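Local coordinates for protein oxidoreductase (Azotobacter vinelandii, PDB 7D5M) that binds NAD+ in a Rossmann-fold domain and probably works as an NAD-dependent oxidoreductase related to inositol dehydrogenase, at residues P69-R72 with T73-Q77; E76-A79 with R80-D83; A124-L127 with R128-L132; M344-T347 with E348-D351; A365-E368 with G369-V373. All coordinates share one frame; numbering follows the deposited sequence.

In the fold
Followed from the N terminus, all five contacts are local: each joins neighbouring turns of one helix or of its end, and none nests within another. Contact 1 opens helix 71-78 of the NAD-binding domain and contact 2 closes it, the pair sharing E76 and Q77 with centres about 10 Å apart. Contact 3 follows on helix 121-133, the crossover between strands 110-113 and 138-140. Contacts 4 and 5 belong to the C-terminal alpha/beta part of the chain: contact 4 leads from helix 329-349 into helix 352-357, and contact 5 lies on helix 363-381. Contacts 3 and 5 touch, V367 packing on A124 and R128, so helices 121-133 and 363-381 pack against each other there.

Contact 1 (P69-R72 with T73-Q77); sequences PDYR and TLFEQ
D70 and T73 set their side chains at about a right angle at the N-terminus of helix 71-78, a worked example of the N-cap. CG of D70 sits between its own backbone N and carbonyl carbon (chi1 69°), which turns the carboxylate back over the first turn. There OD2 accepts from T73 N at 3.0 Å, approached from above the carboxylate plane, while OD1 takes the hydroxyl OG1 of T73 in a very short bond of 2.5 Å. R72 N adds a weak bond to D70 OD2. The guanidinium of R72 lays one face over the same oxygen, with NH1 3.2 Å from D70 OD2; no N-H points at it, so this pairing is one of charge alone.

Y71 and F75, one turn apart, meet at a slant. CE2 of F75 comes to the edge of the tyrosine ring, 3.8 Å from CD2 of Y71, and Y71 O lies over one face of the phenylalanine ring. That carbonyl also accepts F75 N at 3.0 Å.

The Y71 side chain lies about 5 Å from the bound NAD. Its ring packs on A99, I100 and A103 of helix 97-106, where F75 reaches A104, while L74 turns to V17 and Y68 in loops.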
loop_
_atom_site.group_PDB
_atom_site.type_symbol
_atom_site.label_atom_id
_atom_site.label_comp_id
_atom_site.label_asym_id
_atom_site.label_seq_id
_atom_site.Cartn_x
_atom_site.Cartn_y
_atom_site.Cartn_z
ATOM N N PRO A 69 22.207 44.032 -7.157
ATOM C CA PRO A 69 22.096 43.433 -8.488
ATOM C C PRO A 69 22.900 42.147 -8.699
ATOM O O PRO A 69 22.612 41.436 -9.653
ATOM C CB PRO A 69 22.627 44.543 -9.412
ATOM C CG PRO A 69 23.572 45.311 -8.534
ATOM C CD PRO A 69 22.882 45.339 -7.184
ATOM N N ASP A 70 23.896 41.879 -7.852
ATOM C CA ASP A 70 24.778 40.698 -8.010
ATOM C C ASP A 70 25.427 40.326 -6.673
ATOM O O ASP A 70 25.460 41.157 -5.741
ATOM C CB ASP A 70 25.888 40.979 -9.032
ATOM C CG ASP A 70 26.891 41.992 -8.509
ATOM O OD1 ASP A 70 26.513 43.168 -8.360
ATOM O OD2 ASP A 70 28.008 41.596 -8.179
ATOM N N TYR A 71 25.990 39.126 -6.608
ATOM C CA TYR A 71 26.629 38.594 -5.380
ATOM C C TYR A 71 27.869 39.417 -5.000
ATOM O O TYR A 71 28.120 39.540 -3.786
ATOM C CB TYR A 71 26.949 37.108 -5.535
ATOM C CG TYR A 71 28.008 36.766 -6.547
ATOM C CD1 TYR A 71 27.689 36.555 -7.881
ATOM C CD2 TYR A 71 29.328 36.634 -6.167
ATOM C CE1 TYR A 71 28.661 36.229 -8.813
ATOM C CE2 TYR A 71 30.305 36.301 -7.082
ATOM C CZ TYR A 71 29.972 36.077 -8.407
ATOM O OH TYR A 71 30.966 35.786 -9.298
ATOM N N ARG A 72 28.637 39.946 -5.963
ATOM C CA ARG A 72 29.893 40.680 -5.631
ATOM C C ARG A 72 29.512 41.968 -4.896
ATOM O O ARG A 72 30.130 42.271 -3.854
ATOM C CB ARG A 72 30.768 40.933 -6.867
ATOM C CG ARG A 72 31.178 39.653 -7.583
ATOM C CD ARG A 72 31.792 39.817 -8.971
ATOM N NE ARG A 72 31.050 40.686 -9.884
ATOM C CZ ARG A 72 29.855 40.434 -10.432
ATOM N NH1 ARG A 72 29.195 39.316 -10.166
ATOM N NH2 ARG A 72 29.320 41.320 -11.263
ATOM N N THR A 73 28.526 42.697 -5.407
ATOM C CA THR A 73 28.031 43.946 -4.776
ATOM C C THR A 73 27.427 43.610 -3.414
ATOM O O THR A 73 27.708 44.322 -2.439
ATOM C CB THR A 73 27.014 44.668 -5.658
ATOM O OG1 THR A 73 27.669 44.835 -6.918
ATOM C CG2 THR A 73 26.574 45.982 -5.050
ATOM N N LEU A 74 26.613 42.554 -3.353
ATOM C CA LEU A 74 26.038 42.090 -2.069
ATOM C C LEU A 74 27.160 41.966 -1.031
ATOM O O LEU A 74 27.034 42.583 0.039
ATOM C CB LEU A 74 25.331 40.754 -2.293
ATOM C CG LEU A 74 24.984 39.971 -1.031
ATOM C CD1 LEU A 74 23.862 40.639 -0.254
ATOM C CD2 LEU A 74 24.607 38.547 -1.404
ATOM N N PHE A 75 28.221 41.211 -1.329
ATOM C CA PHE A 75 29.300 40.914 -0.351
ATOM C C PHE A 75 30.049 42.212 -0.024
ATOM O O PHE A 75 30.272 42.464 1.169
ATOM C CB PHE A 75 30.236 39.809 -0.845
ATOM C CG PHE A 75 29.551 38.504 -1.169
ATOM C CD1 PHE A 75 28.318 38.188 -0.617
ATOM C CD2 PHE A 75 30.141 37.588 -2.025
ATOM C CE1 PHE A 75 27.689 36.991 -0.927
ATOM C CE2 PHE A 75 29.510 36.391 -2.332
ATOM C CZ PHE A 75 28.282 36.099 -1.790
ATOM N N GLU A 76 30.380 43.026 -1.030
ATOM C CA GLU A 76 31.193 44.261 -0.831
ATOM C C GLU A 76 30.395 45.276 -0.001
ATOM O O GLU A 76 30.974 45.817 0.960
ATOM C CB GLU A 76 31.639 44.864 -2.169
ATOM C CG GLU A 76 32.343 46.209 -2.022
ATOM C CD GLU A 76 32.833 46.850 -3.315
ATOM O OE1 GLU A 76 32.253 46.551 -4.391
ATOM O OE2 GLU A 76 33.803 47.652 -3.243
ATOM N N GLN A 77 29.129 45.525 -0.353
ATOM C CA GLN A 77 28.275 46.548 0.314
ATOM C C GLN A 77 27.942 46.083 1.732
ATOM O O GLN A 77 27.981 46.916 2.659
ATOM C CB GLN A 77 27.009 46.829 -0.495
ATOM C CG GLN A 77 27.262 47.605 -1.782
ATOM C CD GLN A 77 27.949 48.921 -1.511
ATOM O OE1 GLN A 77 27.508 49.715 -0.678
ATOM N NE2 GLN A 77 29.052 49.148 -2.201
#

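Contact 2 (E76-A79 with R80-D83); sequences EQEA and RRPD
R80 and Q77 run alongside each other and point the same way, the amide nitrogen NE2 of Q77 sitting over the centre of one guanidinium face, 3.4 Å from CZ of R80. Their planes are 68° apart, so this is no flat stack. Q77 gets there by bending at chi2 (-57°), whereas R80 is extended from CG to NE.

The tight part lies in the backbone and at the buried E78. R80 N donates to Q77 O at 3.2 Å and R81 N to E78 O at 3.0 Å, each donor well above the carbonyl plane. The second bond closes a type I beta turn from E78 to R81, with which the chain leaves helix 71-78 of the Rossmann domain and heads for strand 87-91. E78 puts OE2 against CD of R81 at 3.7 Å, but its carboxylate is held elsewhere, by R66, I85 N and the hydroxyl of Y68. The R81 guanidinium grips D83 side-on, NE to OD1 at 2.9 Å and NH2 to OD2 at 3.2 Å, the latter on the syn lone pair.

Toward solvent, the end of R80 is held more loosely: E76 lies beside it, and OE2 of E76 stands 3.9 Å from NH2 of R80, a long salt bridge between planes nearly perpendicular.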
loop_
_atom_site.group_PDB
_atom_site.type_symbol
_atom_site.label_atom_id
_atom_site.label_comp_id
_atom_site.label_asym_id
_atom_site.label_seq_id
_atom_site.Cartn_x
_atom_site.Cartn_y
_atom_site.Cartn_z
ATOM N N GLU A 76 30.380 43.026 -1.030
ATOM C CA GLU A 76 31.193 44.261 -0.831
ATOM C C GLU A 76 30.395 45.276 -0.001
ATOM O O GLU A 76 30.974 45.817 0.960
ATOM C CB GLU A 76 31.639 44.864 -2.169
ATOM C CG GLU A 76 32.343 46.209 -2.022
ATOM C CD GLU A 76 32.833 46.850 -3.315
ATOM O OE1 GLU A 76 32.253 46.551 -4.391
ATOM O OE2 GLU A 76 33.803 47.652 -3.243
ATOM N N GLN A 77 29.129 45.525 -0.353
ATOM C CA GLN A 77 28.275 46.548 0.314
ATOM C C GLN A 77 27.942 46.083 1.732
ATOM O O GLN A 77 27.981 46.916 2.659
ATOM C CB GLN A 77 27.009 46.829 -0.495
ATOM C CG GLN A 77 27.262 47.605 -1.782
ATOM C CD GLN A 77 27.949 48.921 -1.511
ATOM O OE1 GLN A 77 27.508 49.715 -0.678
ATOM N NE2 GLN A 77 29.052 49.148 -2.201
ATOM N N GLU A 78 27.626 44.796 1.911
ATOM C CA GLU A 78 27.240 44.275 3.248
ATOM C C GLU A 78 28.440 44.365 4.202
ATOM O O GLU A 78 28.220 44.653 5.382
ATOM C CB GLU A 78 26.655 42.865 3.114
ATOM C CG GLU A 78 25.241 42.889 2.556
ATOM C CD GLU A 78 24.201 43.429 3.525
ATOM O OE1 GLU A 78 24.165 42.929 4.686
ATOM O OE2 GLU A 78 23.436 44.349 3.125
ATOM N N ALA A 79 29.660 44.146 3.705
ATOM C CA ALA A 79 30.927 44.194 4.482
ATOM C C ALA A 79 31.093 45.575 5.137
ATOM O O ALA A 79 31.804 45.669 6.146
ATOM C CB ALA A 79 32.097 43.875 3.576
ATOM N N ARG A 80 30.468 46.610 4.575
ATOM C CA ARG A 80 30.624 48.012 5.048
ATOM C C ARG A 80 29.717 48.284 6.255
ATOM O O ARG A 80 29.974 49.282 6.956
ATOM C CB ARG A 80 30.306 48.988 3.915
ATOM C CG ARG A 80 31.292 48.947 2.758
ATOM C CD ARG A 80 30.905 50.035 1.779
ATOM N NE ARG A 80 31.642 50.028 0.525
ATOM C CZ ARG A 80 31.422 50.878 -0.478
ATOM N NH1 ARG A 80 30.488 51.811 -0.374
ATOM N NH2 ARG A 80 32.136 50.794 -1.587
ATOM N N ARG A 81 28.714 47.439 6.509
ATOM C CA ARG A 81 27.688 47.684 7.559
ATOM C C ARG A 81 27.970 46.831 8.791
ATOM O O ARG A 81 28.225 45.635 8.672
ATOM C CB ARG A 81 26.276 47.319 7.088
ATOM C CG ARG A 81 25.950 47.649 5.642
ATOM C CD ARG A 81 24.593 47.109 5.249
ATOM N NE ARG A 81 23.544 47.454 6.206
ATOM C CZ ARG A 81 22.462 48.184 5.948
ATOM N NH1 ARG A 81 22.238 48.685 4.744
ATOM N NH2 ARG A 81 21.595 48.414 6.915
ATOM N N PRO A 82 27.822 47.381 10.018
ATOM C CA PRO A 82 27.994 46.578 11.230
ATOM C C PRO A 82 26.907 45.500 11.372
ATOM O O PRO A 82 27.153 44.524 12.051
ATOM C CB PRO A 82 27.906 47.621 12.356
ATOM C CG PRO A 82 27.028 48.711 11.777
ATOM C CD PRO A 82 27.405 48.765 10.309
ATOM N N ASP A 83 25.751 45.697 10.730
ATOM C CA ASP A 83 24.627 44.724 10.670
ATOM C C ASP A 83 24.663 43.951 9.338
ATOM O O ASP A 83 23.622 43.400 8.942
ATOM C CB ASP A 83 23.296 45.451 10.870
ATOM C CG ASP A 83 22.922 46.419 9.756
ATOM O OD1 ASP A 83 23.835 46.906 9.051
ATOM O OD2 ASP A 83 21.723 46.686 9.605
#

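Contact 3 (A124-L127 with R128-L132); sequences AETL and REIAL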
loop_
_atom_site.group_PDB
_atom_site.type_symbol
_atom_site.label_atom_id
_atom_site.label_comp_id
_atom_site.label_asym_id
_atom_site.label_seq_id
_atom_site.Cartn_x
_atom_site.Cartn_y
_atom_site.Cartn_z
ATOM N N ALA A 124 35.920 21.397 -6.706
ATOM C CA ALA A 124 35.399 20.988 -5.382
ATOM C C ALA A 124 36.537 21.007 -4.352
ATOM O O ALA A 124 36.333 21.536 -3.237
ATOM C CB ALA A 124 34.772 19.619 -5.461
ATOM N N GLU A 125 37.687 20.430 -4.707
ATOM C CA GLU A 125 38.869 20.345 -3.810
ATOM C C GLU A 125 39.334 21.768 -3.478
ATOM O O GLU A 125 39.670 22.020 -2.300
ATOM C CB GLU A 125 39.978 19.510 -4.454
ATOM C CG GLU A 125 39.605 18.049 -4.615
ATOM C CD GLU A 125 39.769 17.180 -3.383
ATOM O OE1 GLU A 125 39.991 17.717 -2.275
ATOM O OE2 GLU A 125 39.677 15.957 -3.539
ATOM N N THR A 126 39.342 22.666 -4.463
ATOM C CA THR A 126 39.734 24.087 -4.277
ATOM C C THR A 126 38.758 24.775 -3.317
ATOM O O THR A 126 39.215 25.458 -2.382
ATOM C CB THR A 126 39.782 24.830 -5.615
ATOM O OG1 THR A 126 40.740 24.115 -6.389
ATOM C CG2 THR A 126 40.147 26.288 -5.457
ATOM N N LEU A 127 37.456 24.625 -3.551
ATOM C CA LEU A 127 36.421 25.232 -2.678
ATOM C C LEU A 127 36.628 24.756 -1.245
ATOM O O LEU A 127 36.538 25.583 -0.319
ATOM C CB LEU A 127 35.028 24.804 -3.141
ATOM C CG LEU A 127 34.318 25.726 -4.121
ATOM C CD1 LEU A 127 32.848 25.348 -4.165
ATOM C CD2 LEU A 127 34.482 27.197 -3.755
ATOM N N ARG A 128 36.848 23.451 -1.074
ATOM C CA ARG A 128 36.981 22.874 0.281
ATOM C C ARG A 128 38.208 23.497 0.951
ATOM O O ARG A 128 38.117 23.889 2.129
ATOM C CB ARG A 128 37.064 21.348 0.261
ATOM C CG ARG A 128 37.391 20.789 1.637
ATOM C CD ARG A 128 37.113 19.323 1.821
ATOM N NE ARG A 128 37.797 18.501 0.854
ATOM C CZ ARG A 128 37.620 17.190 0.726
ATOM N NH1 ARG A 128 36.771 16.544 1.510
ATOM N NH2 ARG A 128 38.305 16.527 -0.184
ATOM N N GLU A 129 39.337 23.590 0.245
ATOM C CA GLU A 129 40.561 24.179 0.858
ATOM C C GLU A 129 40.286 25.625 1.272
ATOM O O GLU A 129 40.742 26.021 2.365
ATOM C CB GLU A 129 41.761 24.063 -0.079
ATOM C CG GLU A 129 42.252 22.636 -0.185
ATOM C CD GLU A 129 43.736 22.492 -0.444
ATOM O OE1 GLU A 129 44.324 23.428 -1.028
ATOM O OE2 GLU A 129 44.292 21.440 -0.068
ATOM N N ILE A 130 39.544 26.381 0.466
ATOM C CA ILE A 130 39.263 27.812 0.761
ATOM C C ILE A 130 38.302 27.903 1.959
ATOM O O ILE A 130 38.531 28.751 2.830
ATOM C CB ILE A 130 38.750 28.549 -0.492
ATOM C CG1 ILE A 130 39.829 28.600 -1.584
ATOM C CG2 ILE A 130 38.267 29.945 -0.119
ATOM C CD1 ILE A 130 39.370 29.191 -2.903
ATOM N N ALA A 131 37.281 27.044 2.033
ATOM C CA ALA A 131 36.359 26.999 3.193
ATOM C C ALA A 131 37.147 26.715 4.479
ATOM O O ALA A 131 36.911 27.383 5.493
ATOM C CB ALA A 131 35.275 25.974 2.972
ATOM N N LEU A 132 38.047 25.736 4.446
ATOM C CA LEU A 132 38.801 25.306 5.647
ATOM C C LEU A 132 39.755 26.431 6.065
ATOM O O LEU A 132 39.775 26.762 7.249
ATOM C CB LEU A 132 39.540 24.003 5.341
ATOM C CG LEU A 132 38.638 22.777 5.179
ATOM C CD1 LEU A 132 39.414 21.612 4.595
ATOM C CD2 LEU A 132 38.012 22.383 6.501
HETATM O O HOH W 1 40.044 19.900 -0.695
#
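E125 and R128 supply the ionic part of this contact, one turn apart on helix 121-133 and lying side by side. NH2 of R128 donates to OE1 of E125 at 2.9 Å and 166°. The oxygen lies in the guanidinium plane, but the donor reaches it from above the carboxylate plane, the two groups being turned 52° against each other. A glutamate bent at chi2 (-81°) and an arginine bent at chi3 bring the ends together.

Water forms the second group. One molecule accepts from NE of R128 at 3.1 Å and donates both to OE1 and to the backbone O of E125, each at 2.7 Å, so it bridges the side-chain pair to the helix backbone.

The apolar group centres on T126 and I130: CG2 of T126 lies alongside CD1 of I130 at 3.9 Å, while OG1 of T126 turns to E122 O. I130 and A131 also pack on L105 of helix 97-106, and L127 on F98 there. Regular i to i+4 backbone bonds run beneath, from R128 N to A124 O onward.

This helix is the crossover of a beta-alpha-beta unit between strands 110-113 and 138-140. With NE on water, NH2 on E125 and NH1 on H364 ND1, the guanidinium has each of its three nitrogens engaged and its rotation fixed; the adjacent carboxylate would be expected to stabilise its positive charge.

Contact 4 (M344-T347 with E348-D351); sequences MDAT and ERGD
D345 and R349 form the innermost bond: NE of R349 donates to OD2 of D345 at 2.8 Å and 170°, almost straight. The acceptor lies in the guanidinium plane, yet the carboxylate is met from above its own plane, the two planes standing 38° apart. With CG trans to its backbone N (chi1 176°), D345 swings its carboxylate along the helix toward the arginine. A water donates to the same OD2 and accepts from NH2 of R349 at 3.0 Å, closing a small ring.

On its far edge the guanidinium grips D351 end-on, NH1 at 3.1 Å and NH2 at 2.9 Å both directed to OD2, with NH2 on the anti lone pair. An alanine in place of D345 would strip NE of its carboxylate partner and is likely to let the guanidinium turn about D351.

Farther out, the backbone positions these groups. Helix 329-349 ends in a Schellman motif: G350 takes positive phi, and D351 N donates to A346 O at 2.9 Å. D351 then N-caps helix 352-357, its OD1 making a weak bond to L354 N. A346 packs on L354 and L355, while E348 reaches R136 and H110 of the NAD-binding domain.

One arginine thus lies between two aspartates, OD2 of D345 being 6.6 Å from OD2 of D351, and its charge would be expected to offset their mutual repulsion across the helix junction.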
loop_
_atom_site.group_PDB
_atom_site.type_symbol
_atom_site.label_atom_id
_atom_site.label_comp_id
_atom_site.label_asym_id
_atom_site.label_seq_id
_atom_site.Cartn_x
_atom_site.Cartn_y
_atom_site.Cartn_z
ATOM N N MET A 344 27.420 27.588 12.450
ATOM C CA MET A 344 27.947 28.927 12.100
ATOM C C MET A 344 28.189 29.712 13.393
ATOM O O MET A 344 29.301 30.274 13.565
ATOM C CB MET A 344 26.963 29.672 11.201
ATOM C CG MET A 344 26.851 29.038 9.835
ATOM S SD MET A 344 25.545 29.800 8.867
ATOM C CE MET A 344 25.545 28.716 7.437
ATOM N N ASP A 345 27.197 29.725 14.278
ATOM C CA ASP A 345 27.269 30.438 15.580
ATOM C C ASP A 345 28.386 29.823 16.433
ATOM O O ASP A 345 29.168 30.616 17.008
ATOM C CB ASP A 345 25.927 30.399 16.311
ATOM C CG ASP A 345 25.998 31.033 17.687
ATOM O OD1 ASP A 345 26.098 32.267 17.753
ATOM O OD2 ASP A 345 25.994 30.273 18.662
ATOM N N ALA A 346 28.472 28.490 16.495
ATOM C CA ALA A 346 29.497 27.745 17.268
ATOM C C ALA A 346 30.890 28.103 16.737
ATOM O O ALA A 346 31.837 28.192 17.559
ATOM C CB ALA A 346 29.260 26.259 17.222
ATOM N N THR A 347 31.023 28.295 15.420
ATOM C CA THR A 347 32.323 28.626 14.781
ATOM C C THR A 347 32.750 30.008 15.291
ATOM O O THR A 347 33.907 30.145 15.755
ATOM C CB THR A 347 32.243 28.524 13.249
ATOM O OG1 THR A 347 31.951 27.172 12.892
ATOM C CG2 THR A 347 33.524 28.952 12.567
ATOM N N GLU A 348 31.840 30.983 15.247
ATOM C CA GLU A 348 32.076 32.376 15.713
ATOM C C GLU A 348 32.475 32.366 17.193
ATOM O O GLU A 348 33.381 33.131 17.554
ATOM C CB GLU A 348 30.835 33.248 15.519
ATOM C CG GLU A 348 30.462 33.472 14.064
ATOM C CD GLU A 348 31.617 33.921 13.188
ATOM O OE1 GLU A 348 32.336 34.845 13.609
ATOM O OE2 GLU A 348 31.802 33.335 12.098
ATOM N N ARG A 349 31.842 31.524 18.015
ATOM C CA ARG A 349 32.063 31.496 19.488
ATOM C C ARG A 349 33.289 30.643 19.852
ATOM O O ARG A 349 33.717 30.710 21.022
ATOM C CB ARG A 349 30.804 30.976 20.191
ATOM C CG ARG A 349 29.628 31.940 20.134
ATOM C CD ARG A 349 28.453 31.496 21.001
ATOM N NE ARG A 349 27.942 30.169 20.647
ATOM C CZ ARG A 349 28.255 29.024 21.248
ATOM N NH1 ARG A 349 29.102 28.992 22.267
ATOM N NH2 ARG A 349 27.731 27.889 20.822
ATOM N N GLY A 350 33.830 29.853 18.918
ATOM C CA GLY A 350 34.912 28.887 19.194
ATOM C C GLY A 350 34.452 27.761 20.106
ATOM O O GLY A 350 35.247 27.321 20.955
ATOM N N ASP A 351 33.212 27.289 19.926
ATOM C CA ASP A 351 32.592 26.209 20.739
ATOM C C ASP A 351 32.873 24.869 20.044
ATOM O O ASP A 351 31.955 24.309 19.402
ATOM C CB ASP A 351 31.113 26.525 20.989
ATOM C CG ASP A 351 30.397 25.584 21.947
ATOM O OD1 ASP A 351 30.994 24.566 22.329
ATOM O OD2 ASP A 351 29.228 25.866 22.282
HETATM O O HOH W 2 25.907 27.582 18.464
#

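Contact 5 (A365-E368 with G369-V373); sequences AGVE and GVRWV
OE2 of E368 is gripped twice by R371, firmly from NH2 at 2.9 Å and weakly from NE at 3.3 Å, while OE1 of E368 takes NE at 3.0 Å. This is a side-on bidentate salt bridge of i to i+3 spacing on helix 363-381, in the C-terminal alpha/beta domain that follows the Rossmann fold. The main bonds approach on the syn side of the carboxylate, which lies only 24° from the guanidinium plane, and both accepting oxygens are close to that plane.

The two chains lie side by side and point the same way. The R371 chain leaves the helix with CG pointing opposite its own N (chi1 -175°) and bends at chi3, while E368 bends at chi2 to bring its carboxylate level with NE and NH2. Y389 touches both side chains. A leucine in place of R371 would remove both donors and would probably leave the E368 carboxylate without its mate and free to turn.

Beneath the pair the backbone bonds are regular, R371 N reaching V367 O in the carbonyl plane. W372 N donates to E368 O, and its indole leads away to L203 and L211 of helix 202-217 and to T246 and M248 of strand 243-250.

Toward helix 121-133, V367 packs on L121 and A124. Within helix 363-381, CG1 of V367 comes to NH2 of R371 at 3.9 Å, obliquely to the guanidinium.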
loop_
_atom_site.group_PDB
_atom_site.type_symbol
_atom_site.label_atom_id
_atom_site.label_comp_id
_atom_site.label_asym_id
_atom_site.label_seq_id
_atom_site.Cartn_x
_atom_site.Cartn_y
_atom_site.Cartn_z
ATOM N N ALA A 365 30.615 16.405 2.177
ATOM C CA ALA A 365 29.509 15.730 1.457
ATOM C C ALA A 365 29.428 16.291 0.034
ATOM O O ALA A 365 29.251 15.499 -0.919
ATOM C CB ALA A 365 28.213 15.919 2.193
ATOM N N GLY A 366 29.540 17.615 -0.106
ATOM C CA GLY A 366 29.506 18.297 -1.408
ATOM C C GLY A 366 30.613 17.785 -2.313
ATOM O O GLY A 366 30.326 17.478 -3.488
ATOM N N VAL A 367 31.833 17.650 -1.787
ATOM C CA VAL A 367 32.991 17.135 -2.577
ATOM C C VAL A 367 32.683 15.715 -3.068
ATOM O O VAL A 367 32.925 15.441 -4.258
ATOM C CB VAL A 367 34.309 17.189 -1.784
ATOM C CG1 VAL A 367 35.432 16.468 -2.515
ATOM C CG2 VAL A 367 34.701 18.625 -1.479
ATOM N N GLU A 368 32.171 14.843 -2.198
ATOM C CA GLU A 368 31.892 13.423 -2.550
ATOM C C GLU A 368 30.833 13.345 -3.658
ATOM O O GLU A 368 31.003 12.504 -4.548
ATOM C CB GLU A 368 31.466 12.623 -1.320
ATOM C CG GLU A 368 32.616 12.336 -0.386
ATOM C CD GLU A 368 33.866 11.859 -1.114
ATOM O OE1 GLU A 368 33.772 10.835 -1.854
ATOM O OE2 GLU A 368 34.918 12.543 -0.986
ATOM N N GLY A 369 29.796 14.185 -3.606
ATOM C CA GLY A 369 28.751 14.252 -4.648
ATOM C C GLY A 369 29.360 14.549 -6.008
ATOM O O GLY A 369 28.980 13.913 -7.002
ATOM N N VAL A 370 30.301 15.492 -6.051
ATOM C CA VAL A 370 30.981 15.890 -7.313
ATOM C C VAL A 370 31.881 14.735 -7.763
ATOM O O VAL A 370 31.862 14.417 -8.954
ATOM C CB VAL A 370 31.764 17.198 -7.130
ATOM C CG1 VAL A 370 32.603 17.547 -8.357
ATOM C CG2 VAL A 370 30.822 18.320 -6.762
ATOM N N ARG A 371 32.644 14.143 -6.848
ATOM C CA ARG A 371 33.525 12.987 -7.155
ATOM C C ARG A 371 32.691 11.890 -7.821
ATOM O O ARG A 371 33.103 11.365 -8.874
ATOM C CB ARG A 371 34.176 12.405 -5.902
ATOM C CG ARG A 371 35.182 11.305 -6.214
ATOM C CD ARG A 371 35.645 10.546 -4.990
ATOM N NE ARG A 371 35.942 11.432 -3.871
ATOM C CZ ARG A 371 37.029 12.174 -3.762
ATOM N NH1 ARG A 371 37.951 12.159 -4.709
ATOM N NH2 ARG A 371 37.185 12.947 -2.707
ATOM N N TRP A 372 31.570 11.522 -7.213
ATOM C CA TRP A 372 30.762 10.377 -7.704
ATOM C C TRP A 372 30.277 10.659 -9.126
ATOM O O TRP A 372 30.444 9.791 -9.989
ATOM C CB TRP A 372 29.600 10.082 -6.761
ATOM C CG TRP A 372 28.759 8.907 -7.164
ATOM C CD1 TRP A 372 28.991 7.589 -6.896
ATOM C CD2 TRP A 372 27.484 8.961 -7.824
ATOM N NE1 TRP A 372 27.967 6.816 -7.376
ATOM C CE2 TRP A 372 27.031 7.629 -7.958
ATOM C CE3 TRP A 372 26.692 9.996 -8.329
ATOM C CZ2 TRP A 372 25.804 7.319 -8.547
ATOM C CZ3 TRP A 372 25.489 9.688 -8.928
ATOM C CH2 TRP A 372 25.058 8.360 -9.040
ATOM N N VAL A 373 29.700 11.834 -9.368
ATOM C CA VAL A 373 29.186 12.206 -10.715
ATOM C C VAL A 373 30.352 12.122 -11.703
ATOM O O VAL A 373 30.162 11.579 -12.799
ATOM C CB VAL A 373 28.523 13.594 -10.718
ATOM C CG1 VAL A 373 28.272 14.096 -12.137
ATOM C CG2 VAL A 373 27.236 13.574 -9.913
#